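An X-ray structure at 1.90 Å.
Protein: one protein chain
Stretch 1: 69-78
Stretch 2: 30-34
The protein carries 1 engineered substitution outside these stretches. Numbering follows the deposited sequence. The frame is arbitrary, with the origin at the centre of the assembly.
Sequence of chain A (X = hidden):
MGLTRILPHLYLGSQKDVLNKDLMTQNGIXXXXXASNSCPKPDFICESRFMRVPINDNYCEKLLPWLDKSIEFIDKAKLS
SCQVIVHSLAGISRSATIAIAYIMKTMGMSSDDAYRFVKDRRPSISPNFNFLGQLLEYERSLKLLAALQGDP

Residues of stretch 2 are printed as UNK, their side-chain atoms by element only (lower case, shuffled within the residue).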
# COMPACT_ATOMS: atom_id res chain seq x y z
N LYS A 69 -7.90 5.07 -4.87
CA LYS A 69 -7.11 5.05 -6.11
C LYS A 69 -5.87 4.15 -6.00
O LYS A 69 -5.47 3.52 -6.98
CB LYS A 69 -6.70 6.47 -6.52
CG LYS A 69 -7.85 7.29 -7.09
CD LYS A 69 -7.35 8.56 -7.77
CE LYS A 69 -8.49 9.36 -8.39
NZ LYS A 69 -8.73 10.65 -7.66
N SER A 70 -5.26 4.11 -4.82
CA SER A 70 -4.15 3.19 -4.56
C SER A 70 -4.61 1.73 -4.68
O SER A 70 -3.95 0.90 -5.30
CB SER A 70 -3.61 3.42 -3.14
OG SER A 70 -3.12 4.73 -2.97
N ILE A 71 -5.75 1.43 -4.09
CA ILE A 71 -6.32 0.09 -4.19
C ILE A 71 -6.66 -0.29 -5.64
O ILE A 71 -6.37 -1.41 -6.08
CB ILE A 71 -7.53 -0.02 -3.23
CG1 ILE A 71 -7.03 0.02 -1.79
CG2 ILE A 71 -8.35 -1.29 -3.48
CD1 ILE A 71 -8.14 0.14 -0.74
N GLU A 72 -7.25 0.64 -6.39
CA GLU A 72 -7.52 0.44 -7.82
C GLU A 72 -6.23 0.10 -8.60
O GLU A 72 -6.21 -0.81 -9.44
CB GLU A 72 -8.17 1.72 -8.37
CG GLU A 72 -8.47 1.70 -9.86
CD GLU A 72 -8.81 3.09 -10.41
OE1 GLU A 72 -9.99 3.33 -10.76
OE2 GLU A 72 -7.90 3.95 -10.49
N PHE A 73 -5.15 0.83 -8.31
CA PHE A 73 -3.86 0.59 -8.95
C PHE A 73 -3.36 -0.83 -8.66
O PHE A 73 -2.90 -1.54 -9.57
CB PHE A 73 -2.84 1.62 -8.47
CG PHE A 73 -1.47 1.49 -9.11
CD1 PHE A 73 -1.26 1.88 -10.44
CD2 PHE A 73 -0.39 1.00 -8.39
CE1 PHE A 73 -0.00 1.77 -11.03
CE2 PHE A 73 0.87 0.88 -8.97
CZ PHE A 73 1.07 1.27 -10.30
N ILE A 74 -3.43 -1.24 -7.40
CA ILE A 74 -3.00 -2.58 -7.02
C ILE A 74 -3.84 -3.62 -7.73
O ILE A 74 -3.31 -4.63 -8.20
CB ILE A 74 -3.04 -2.78 -5.48
CG1 ILE A 74 -1.98 -1.89 -4.80
CG2 ILE A 74 -2.84 -4.27 -5.10
CD1 ILE A 74 -2.18 -1.73 -3.30
N ASP A 75 -5.15 -3.38 -7.83
CA ASP A 75 -6.01 -4.31 -8.57
C ASP A 75 -5.76 -4.32 -10.09
O ASP A 75 -6.02 -5.32 -10.76
CB ASP A 75 -7.49 -4.06 -8.25
CG ASP A 75 -7.86 -4.56 -6.86
OD1 ASP A 75 -7.29 -5.59 -6.43
OD2 ASP A 75 -8.73 -3.94 -6.21
N LYS A 76 -5.26 -3.21 -10.64
CA LYS A 76 -4.89 -3.23 -12.06
C LYS A 76 -3.75 -4.22 -12.29
O LYS A 76 -3.75 -4.96 -13.28
CB LYS A 76 -4.48 -1.85 -12.56
CG LYS A 76 -5.62 -0.87 -12.69
CD LYS A 76 -5.11 0.42 -13.35
CE LYS A 76 -6.17 1.52 -13.36
NZ LYS A 76 -5.60 2.82 -13.86
N ALA A 77 -2.78 -4.24 -11.38
CA ALA A 77 -1.69 -5.22 -11.44
C ALA A 77 -2.24 -6.64 -11.31
O ALA A 77 -1.89 -7.53 -12.10
CB ALA A 77 -0.64 -4.93 -10.35
N LYS A 78 -3.10 -6.85 -10.31
CA LYS A 78 -3.74 -8.15 -10.08
C LYS A 78 -4.47 -8.66 -11.34
O LYS A 78 -4.37 -9.83 -11.68
CB LYS A 78 -4.72 -8.03 -8.90
CG LYS A 78 -5.15 -9.36 -8.28
CD LYS A 78 -6.31 -9.15 -7.32
CE LYS A 78 -6.70 -10.45 -6.61
NZ LYS A 78 -7.11 -11.55 -7.55
N UNK A 30 7.04 -5.36 -11.80
CA UNK A 30 6.95 -4.39 -12.90
C UNK A 30 6.07 -3.19 -12.57
O UNK A 30 6.14 -2.17 -13.26
c UNK A 30 6.47 -5.07 -14.19
o UNK A 30 5.10 -5.47 -14.11
N UNK A 31 5.26 -3.29 -11.51
CA UNK A 31 4.41 -2.18 -11.06
C UNK A 31 4.94 -1.60 -9.74
O UNK A 31 5.35 -2.36 -8.86
c UNK A 31 2.99 -2.66 -10.79
o UNK A 31 -0.38 -3.25 -15.29
c UNK A 31 1.47 -4.02 -13.99
c UNK A 31 2.11 -2.82 -12.01
c UNK A 31 0.45 -3.11 -14.20
c UNK A 31 2.29 -3.86 -12.89
c UNK A 31 0.25 -2.07 -13.33
c UNK A 31 1.07 -1.93 -12.24
N UNK A 32 4.87 -0.28 -9.61
CA UNK A 32 5.34 0.42 -8.41
C UNK A 32 4.35 1.48 -7.93
O UNK A 32 3.95 2.37 -8.70
c UNK A 32 6.70 1.12 -8.64
c UNK A 32 7.80 0.08 -8.89
c UNK A 32 7.07 2.00 -7.41
N UNK A 33 3.96 1.37 -6.66
CA UNK A 33 3.17 2.40 -5.99
C UNK A 33 4.08 3.08 -4.98
O UNK A 33 4.48 2.47 -3.99
c UNK A 33 1.95 1.77 -5.30
c UNK A 33 0.92 2.71 -4.67
c UNK A 33 -0.31 1.91 -4.21
c UNK A 33 0.50 3.76 -5.63
N UNK A 34 4.39 4.34 -5.24
CA UNK A 34 5.39 5.10 -4.50
C UNK A 34 4.67 6.09 -3.61
O UNK A 34 4.11 7.09 -4.11
o UNK A 34 7.24 7.15 -3.77
n UNK A 34 8.38 6.97 -5.69
c UNK A 34 6.26 5.83 -5.53
c UNK A 34 7.34 6.69 -4.91

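Position 30 carries two side-chain atoms, one carbon and then one oxygen, with no branch. Neither comes within reach of the helix; its oxygen, the nearest atom, is 6.9 Å from Ala-77 CB, so the contact places no visible demand on it. A single carbon bearing a hydroxyl is serine, Ser-30.

Position 31 is much larger: one carbon leads to a ring of six carbons that bears one oxygen at its far end. Its CA-to-CB bond points toward the helix, and the ring meets two residues of stretch 1 in two different ways. The methyl of Ala-77 lies over one face, while Phe-73 stands at the edge, near the plane of the ring. A hydroxylated six-membered ring on one carbon is tyrosine, Tyr-31. Ala-77 CB sits 3.9 Å from the centroid of the Tyr-31 ring and 13° off its normal, a CH-pi contact over the face of the ring. The CA atoms of Ala-77 and Tyr-31 are 6.8 Å apart. The edge of Tyr-31 is turned toward the face of Phe-73 in an offset edge-to-face pair, with ring planes at 60° and Phe-73 CZ 3.7 Å from Tyr-31 CD2.

Position 32 has three side-chain carbons, one carrying the other two, so it forks at the first atom. Its CA-to-CB bond points away from the helix, in keeping with the alternation of a strand, and what touches stretch 1 is its backbone: Phe-73 CE2 approaches the carbonyl O of position 32 at 3.4 Å. The beta-branched, wholly carbon side chain is valine, Val-32, buried although it faces away from this contact.

Position 33 turns toward the helix again. It holds four carbons, forked at the second, and they meet Ser-70, Phe-73 and Ile-74. The pattern is leucine, Leu-33, with chi1 in t and chi2 in p. Leu-33 CD2 lies 3.8 Å from Ser-70 CB and 4.2 Å from Ile-74 CG1, and Leu-33 CB is 3.9 Å from Phe-73 CE2.

Position 34 has two carbons, the second carrying one oxygen and one nitrogen. Its CB, the nearest side-chain atom, is 8.1 Å from Phe-73 CE2; its nitrogen is hydrogen-bonded elsewhere in the structure, and its oxygen to a residue adjoining one of the stretches. A short chain ending in an amide is asparagine, Asn-34.

The contact works by matching two periodicities. The strand sends alternate side chains, Tyr-31 and Leu-33, toward a helix that runs nearly antiparallel to it at 170°, with the axes 9.4 Å apart at their closest. On the helix, Phe-73 and Ala-77, four residues apart, point toward the strand, and Ser-70 and Ile-74 flank them sideways. Phe-73 is the residue of the helix that touches three strand positions, Tyr-31, Val-32 (through its carbonyl O) and Leu-33. No hydrogen bond crosses between the stretches: apolar packing and aromatic geometry join them, burying 357 Å² in total.

Stretch 2 30-34: SYVLN
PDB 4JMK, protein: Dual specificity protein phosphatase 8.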